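Local structure of PpBBE-like 1 D396N (Physcomitrella patens subsp. patens, 6EO5) at residues Tyr227-Ser241 with Thr284-Glu297. The protein probably oxidises cellobiose as a flavin-dependent oxidase of the berberine bridge enzyme-like family, with a bi-covalently held FAD. Numbering follows the deposited sequence.
Sequences YRWNDKAVLFKNFKS and TFLASAAPNPTRVE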
loop_
_atom_site.group_PDB
_atom_site.type_symbol
_atom_site.label_atom_id
_atom_site.label_comp_id
_atom_site.label_asym_id
_atom_site.label_seq_id
_atom_site.Cartn_x
_atom_site.Cartn_y
_atom_site.Cartn_z
ATOM N N TYR A 227 6.103 21.119 -7.407
ATOM C CA TYR A 227 6.979 22.241 -7.093
ATOM C C TYR A 227 8.152 21.690 -6.300
ATOM O O TYR A 227 7.955 21.082 -5.242
ATOM C CB TYR A 227 6.235 23.329 -6.310
ATOM C CG TYR A 227 4.914 23.707 -6.941
ATOM C CD1 TYR A 227 4.868 24.417 -8.139
ATOM C CD2 TYR A 227 3.710 23.334 -6.361
ATOM C CE1 TYR A 227 3.665 24.750 -8.731
ATOM C CE2 TYR A 227 2.497 23.668 -6.948
ATOM C CZ TYR A 227 2.484 24.379 -8.136
ATOM O OH TYR A 227 1.287 24.718 -8.726
ATOM N N ARG A 228 9.365 21.916 -6.803
ATOM C CA ARG A 228 10.559 21.209 -6.368
ATOM C C ARG A 228 11.654 22.203 -5.990
ATOM O O ARG A 228 11.765 23.272 -6.597
ATOM C CB ARG A 228 11.018 20.268 -7.496
ATOM C CG ARG A 228 12.171 19.397 -7.162
ATOM C CD ARG A 228 12.287 18.244 -8.149
ATOM N NE ARG A 228 13.469 17.438 -7.826
ATOM C CZ ARG A 228 13.712 16.223 -8.310
ATOM N NH1 ARG A 228 12.844 15.646 -9.145
ATOM N NH2 ARG A 228 14.823 15.585 -7.948
ATOM N N TRP A 229 12.449 21.857 -4.973
ATOM C CA TRP A 229 13.591 22.655 -4.528
ATOM C C TRP A 229 14.773 21.742 -4.232
ATOM O O TRP A 229 14.616 20.544 -3.988
ATOM C CB TRP A 229 13.329 23.447 -3.244
ATOM C CG TRP A 229 12.357 24.564 -3.294
ATOM C CD1 TRP A 229 12.647 25.902 -3.372
ATOM C CD2 TRP A 229 10.932 24.468 -3.184
ATOM N NE1 TRP A 229 11.488 26.636 -3.346
ATOM C CE2 TRP A 229 10.421 25.783 -3.230
ATOM C CE3 TRP A 229 10.039 23.399 -3.067
ATOM C CZ2 TRP A 229 9.061 26.055 -3.156
ATOM C CZ3 TRP A 229 8.689 23.671 -3.000
ATOM C CH2 TRP A 229 8.210 24.991 -3.048
ATOM N N ASN A 230 15.966 22.339 -4.208
ATOM C CA ASN A 230 17.189 21.619 -3.879
ATOM C C ASN A 230 18.049 22.580 -3.065
ATOM O O ASN A 230 18.943 23.248 -3.585
ATOM C CB ASN A 230 17.918 21.117 -5.115
ATOM C CG ASN A 230 19.106 20.225 -4.762
ATOM O OD1 ASN A 230 19.243 19.756 -3.622
ATOM N ND2 ASN A 230 19.969 19.985 -5.738
ATOM N N ASP A 231 17.767 22.633 -1.769
ATOM C CA ASP A 231 18.359 23.609 -0.872
ATOM C C ASP A 231 18.065 23.176 0.559
ATOM O O ASP A 231 16.912 23.220 0.997
ATOM C CB ASP A 231 17.792 24.999 -1.161
ATOM C CG ASP A 231 18.516 26.107 -0.413
ATOM O OD1 ASP A 231 19.262 25.828 0.555
ATOM O OD2 ASP A 231 18.318 27.284 -0.798
ATOM N N LYS A 232 19.092 22.733 1.288
ATOM C CA LYS A 232 18.895 22.315 2.671
ATOM C C LYS A 232 18.291 23.418 3.530
ATOM O O LYS A 232 17.693 23.118 4.569
ATOM C CB LYS A 232 20.226 21.864 3.274
ATOM C CG LYS A 232 20.407 20.356 3.356
ATOM C CD LYS A 232 21.865 19.970 3.103
ATOM C CE LYS A 232 22.178 18.582 3.653
ATOM N NZ LYS A 232 23.510 18.075 3.199
ATOM N N ALA A 233 18.407 24.684 3.112
ATOM C CA ALA A 233 18.033 25.800 3.970
ATOM C C ALA A 233 16.542 26.112 3.936
ATOM O O ALA A 233 16.031 26.721 4.881
ATOM C CB ALA A 233 18.830 27.043 3.583
ATOM N N VAL A 234 15.823 25.703 2.894
ATOM C CA VAL A 234 14.412 26.046 2.779
ATOM C C VAL A 234 13.502 24.897 3.209
ATOM O O VAL A 234 12.291 24.946 2.954
ATOM C CB VAL A 234 14.067 26.519 1.352
ATOM C CG1 VAL A 234 14.955 27.688 0.956
ATOM C CG2 VAL A 234 14.192 25.385 0.331
ATOM N N LEU A 235 14.054 23.868 3.860
ATOM C CA LEU A 235 13.256 22.699 4.233
ATOM C C LEU A 235 12.207 23.040 5.291
ATOM O O LEU A 235 11.050 22.615 5.191
ATOM C CB LEU A 235 14.166 21.574 4.733
ATOM C CG LEU A 235 15.065 20.927 3.690
ATOM C CD1 LEU A 235 16.034 19.964 4.354
ATOM C CD2 LEU A 235 14.219 20.223 2.630
ATOM N N PHE A 236 12.595 23.778 6.328
ATOM C CA PHE A 236 11.628 24.163 7.346
ATOM C C PHE A 236 10.513 24.997 6.736
ATOM O O PHE A 236 9.322 24.740 6.965
ATOM C CB PHE A 236 12.310 24.943 8.469
ATOM C CG PHE A 236 11.360 25.392 9.535
ATOM C CD1 PHE A 236 10.670 26.594 9.414
ATOM C CD2 PHE A 236 11.128 24.602 10.647
ATOM C CE1 PHE A 236 9.774 26.993 10.380
ATOM C CE2 PHE A 236 10.230 25.003 11.625
ATOM C CZ PHE A 236 9.556 26.198 11.491
ATOM N N LYS A 237 10.893 26.016 5.958
ATOM C CA LYS A 237 9.912 26.911 5.366
ATOM C C LYS A 237 8.952 26.145 4.466
ATOM O O LYS A 237 7.729 26.330 4.545
ATOM C CB LYS A 237 10.641 28.019 4.600
ATOM C CG LYS A 237 9.790 29.232 4.251
ATOM C CD LYS A 237 10.589 30.255 3.453
ATOM C CE LYS A 237 9.688 31.369 2.937
ATOM N NZ LYS A 237 9.090 32.148 4.057
ATOM N N ASN A 238 9.485 25.263 3.609
ATOM C CA ASN A 238 8.613 24.533 2.692
ATOM C C ASN A 238 7.690 23.584 3.446
ATOM O O ASN A 238 6.490 23.523 3.156
ATOM C CB ASN A 238 9.429 23.766 1.649
ATOM C CG ASN A 238 10.256 24.674 0.761
ATOM O OD1 ASN A 238 10.136 25.891 0.823
ATOM N ND2 ASN A 238 11.099 24.082 -0.076
ATOM N N PHE A 239 8.218 22.845 4.427
ATOM C CA PHE A 239 7.367 21.902 5.147
ATOM C C PHE A 239 6.288 22.626 5.943
ATOM O O PHE A 239 5.125 22.201 5.942
ATOM C CB PHE A 239 8.182 20.992 6.077
ATOM C CG PHE A 239 7.353 19.885 6.648
ATOM C CD1 PHE A 239 7.053 18.770 5.878
ATOM C CD2 PHE A 239 6.781 19.998 7.904
ATOM C CE1 PHE A 239 6.243 17.767 6.359
ATOM C CE2 PHE A 239 5.964 18.987 8.403
ATOM C CZ PHE A 239 5.697 17.869 7.621
ATOM N N LYS A 240 6.647 23.720 6.629
ATOM C CA LYS A 240 5.646 24.485 7.369
ATOM C C LYS A 240 4.546 24.990 6.444
ATOM O O LYS A 240 3.359 24.928 6.784
ATOM C CB LYS A 240 6.303 25.651 8.102
ATOM C CG LYS A 240 5.385 26.388 9.058
ATOM C CD LYS A 240 6.201 27.326 9.941
ATOM C CE LYS A 240 5.318 28.261 10.754
ATOM N NZ LYS A 240 4.133 27.501 11.214
ATOM N N SER A 241 4.922 25.474 5.259
ATOM C CA SER A 241 3.922 25.953 4.313
ATOM C C SER A 241 3.033 24.820 3.819
ATOM O O SER A 241 1.831 25.018 3.607
ATOM C CB SER A 241 4.598 26.642 3.141
ATOM O OG SER A 241 3.605 27.075 2.242
ATOM N N THR A 284 -1.728 29.589 -1.611
ATOM C CA THR A 284 -1.246 29.814 -0.250
ATOM C C THR A 284 -0.006 28.976 0.061
ATOM O O THR A 284 0.838 29.400 0.863
ATOM C CB THR A 284 -2.356 29.539 0.771
ATOM O OG1 THR A 284 -2.718 28.151 0.752
ATOM C CG2 THR A 284 -3.584 30.356 0.438
ATOM N N PHE A 285 0.136 27.800 -0.563
ATOM C CA PHE A 285 1.367 27.037 -0.396
ATOM C C PHE A 285 2.557 27.774 -1.009
ATOM O O PHE A 285 3.592 27.957 -0.354
ATOM C CB PHE A 285 1.235 25.641 -1.014
ATOM C CG PHE A 285 2.551 24.906 -1.105
ATOM C CD1 PHE A 285 3.155 24.393 0.042
ATOM C CD2 PHE A 285 3.207 24.767 -2.326
ATOM C CE1 PHE A 285 4.389 23.740 -0.020
ATOM C CE2 PHE A 285 4.427 24.113 -2.403
ATOM C CZ PHE A 285 5.020 23.593 -1.231
ATOM N N LEU A 286 2.433 28.190 -2.274
ATOM C CA LEU A 286 3.540 28.860 -2.950
ATOM C C LEU A 286 3.888 30.179 -2.281
ATOM O O LEU A 286 5.058 30.574 -2.251
ATOM C CB LEU A 286 3.194 29.091 -4.422
ATOM C CG LEU A 286 2.880 27.819 -5.205
ATOM C CD1 LEU A 286 2.055 28.148 -6.443
ATOM C CD2 LEU A 286 4.169 27.120 -5.573
ATOM N N ALA A 287 2.892 30.865 -1.728
ATOM C CA ALA A 287 3.161 32.145 -1.086
ATOM C C ALA A 287 4.046 31.982 0.148
ATOM O O ALA A 287 4.885 32.843 0.429
ATOM C CB ALA A 287 1.844 32.834 -0.735
ATOM N N SER A 288 3.897 30.889 0.895
ATOM C CA SER A 288 4.701 30.734 2.103
ATOM C C SER A 288 5.901 29.816 1.944
ATOM O O SER A 288 6.789 29.834 2.807
ATOM C CB SER A 288 3.838 30.227 3.254
ATOM O OG SER A 288 3.045 31.283 3.754
ATOM N N ALA A 289 5.954 29.014 0.883
ATOM C CA ALA A 289 7.169 28.268 0.599
ATOM C C ALA A 289 8.270 29.226 0.162
ATOM O O ALA A 289 8.060 30.429 -0.005
ATOM C CB ALA A 289 6.933 27.211 -0.477
ATOM N N ALA A 290 9.462 28.678 -0.017
ATOM C CA ALA A 290 10.581 29.487 -0.431
ATOM C C ALA A 290 10.398 29.932 -1.883
ATOM O O ALA A 290 9.650 29.318 -2.655
ATOM C CB ALA A 290 11.874 28.706 -0.264
ATOM N N PRO A 291 11.054 31.020 -2.272
ATOM C CA PRO A 291 10.935 31.494 -3.651
ATOM C C PRO A 291 11.556 30.524 -4.641
ATOM O O PRO A 291 12.369 29.666 -4.295
ATOM C CB PRO A 291 11.696 32.824 -3.628
ATOM C CG PRO A 291 12.599 32.717 -2.430
ATOM C CD PRO A 291 11.809 31.963 -1.434
ATOM N N ASN A 292 11.145 30.676 -5.896
ATOM C CA ASN A 292 11.770 30.030 -7.047
ATOM C C ASN A 292 11.674 28.513 -7.088
ATOM O O ASN A 292 12.671 27.858 -7.410
ATOM C CB ASN A 292 13.253 30.400 -7.122
ATOM C CG ASN A 292 13.461 31.849 -7.440
ATOM O OD1 ASN A 292 12.749 32.418 -8.278
ATOM N ND2 ASN A 292 14.431 32.474 -6.762
ATOM N N PRO A 293 10.522 27.911 -6.823
ATOM C CA PRO A 293 10.406 26.478 -7.066
ATOM C C PRO A 293 10.502 26.171 -8.547
ATOM O O PRO A 293 10.059 26.945 -9.396
ATOM C CB PRO A 293 9.013 26.145 -6.528
ATOM C CG PRO A 293 8.255 27.387 -6.755
ATOM C CD PRO A 293 9.233 28.469 -6.386
ATOM N N THR A 294 11.116 25.039 -8.848
ATOM C CA THR A 294 10.857 24.377 -10.110
ATOM C C THR A 294 9.354 24.180 -10.240
ATOM O O THR A 294 8.701 23.719 -9.300
ATOM C CB THR A 294 11.601 23.046 -10.149
ATOM O OG1 THR A 294 12.991 23.309 -10.348
ATOM C CG2 THR A 294 11.123 22.196 -11.273
ATOM N N ARG A 295 8.796 24.554 -11.391
ATOM C CA ARG A 295 7.353 24.628 -11.556
ATOM C C ARG A 295 6.910 23.783 -12.736
ATOM O O ARG A 295 7.251 24.087 -13.878
ATOM C CB ARG A 295 6.920 26.075 -11.753
ATOM C CG ARG A 295 5.465 26.273 -12.085
ATOM C CD ARG A 295 5.251 27.748 -12.372
ATOM N NE ARG A 295 4.299 27.965 -13.453
ATOM C CZ ARG A 295 4.579 27.795 -14.740
ATOM N NH1 ARG A 295 5.791 27.401 -15.123
ATOM N NH2 ARG A 295 3.638 28.011 -15.644
ATOM N N VAL A 296 6.118 22.752 -12.467
ATOM C CA VAL A 296 5.514 21.920 -13.503
ATOM C C VAL A 296 4.021 21.807 -13.219
ATOM O O VAL A 296 3.628 21.230 -12.200
ATOM C CB VAL A 296 6.150 20.530 -13.573
ATOM C CG1 VAL A 296 5.323 19.629 -14.478
ATOM C CG2 VAL A 296 7.584 20.636 -14.060
ATOM N N GLU A 297 3.193 22.352 -14.118
ATOM C CA GLU A 297 1.737 22.248 -14.044
ATOM C C GLU A 297 1.231 21.872 -15.427
ATOM O O GLU A 297 1.502 22.580 -16.396
ATOM C CB GLU A 297 1.097 23.559 -13.576
ATOM C CG GLU A 297 1.577 24.051 -12.209
ATOM C CD GLU A 297 1.458 25.565 -12.047
ATOM O OE1 GLU A 297 1.233 26.266 -13.061
ATOM O OE2 GLU A 297 1.604 26.062 -10.910
#
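Trp-229 is one of two large bumps here, and the turn from Ala-289 to Pro-293 lies over one face and along its N-H edge. Pro-293 CB sits over that face of the indole, 3.4 Å from Trp-229 CZ2, while Asn-238 ND2 lies over the opposite face, near its rim, so the indole is sandwiched. With CG anti to the carbonyl carbon (chi1 -68°), the indole is turned so that Pro-293 covers its face and NE1 meets the carbonyls of the turn. Trp-229 NE1 gives a hydrogen bond to Pro-291 O at 3.3 Å, meeting that oxygen from above its carbonyl plane, and a weak one to Ala-290 O. Trp-229 CZ2 and CH2 meet Ala-289 CB, and CH2 also meets Phe-285 CZ at 3.9 Å.

Two residues earlier, the flat Tyr-227 ring takes Leu-286 CD2 over its centre, 3.7 Å from the centroid, in a CH-pi contact. The Tyr-227 hydroxyl, OH, donates to Glu-297 OE2 at 2.6 Å, on the anti side of a carboxylate turned 89° from the ring. Beside Tyr-227 in the strand, Arg-228 forms an antiparallel hydrogen-bonded pair with Thr-294, joining edge strand 294-300 to strand 222-230 of the seven-stranded antiparallel sheet.

On the helix side, Ala-290 CB packs against both Val-234 CG1 and Asn-238 OD1. That same OD1 takes the Ala-290 N-H in a nearly straight bond of 3.0 Å (165°), while Asn-238 ND2 binds Ser-265 of the neighbouring strand. Ser-241 OG donates to Phe-285 O at 2.7 Å, in the carbonyl plane and on a lone pair; Ala-289 N also binds this oxygen.

Helix segments 235-241 and 284-288 pass nearly antiparallel, axes 8.8 Å apart, where Ser-241, Ser-288 and Ala-289 meet. The chemistry implies that apolar faces fill the middle while specific polar bonds fix the turn: the indole N-H, the Asn-238 carbonyl and the Ser-241 hydroxyl bind backbone groups of the last helical turn and the turn that follows.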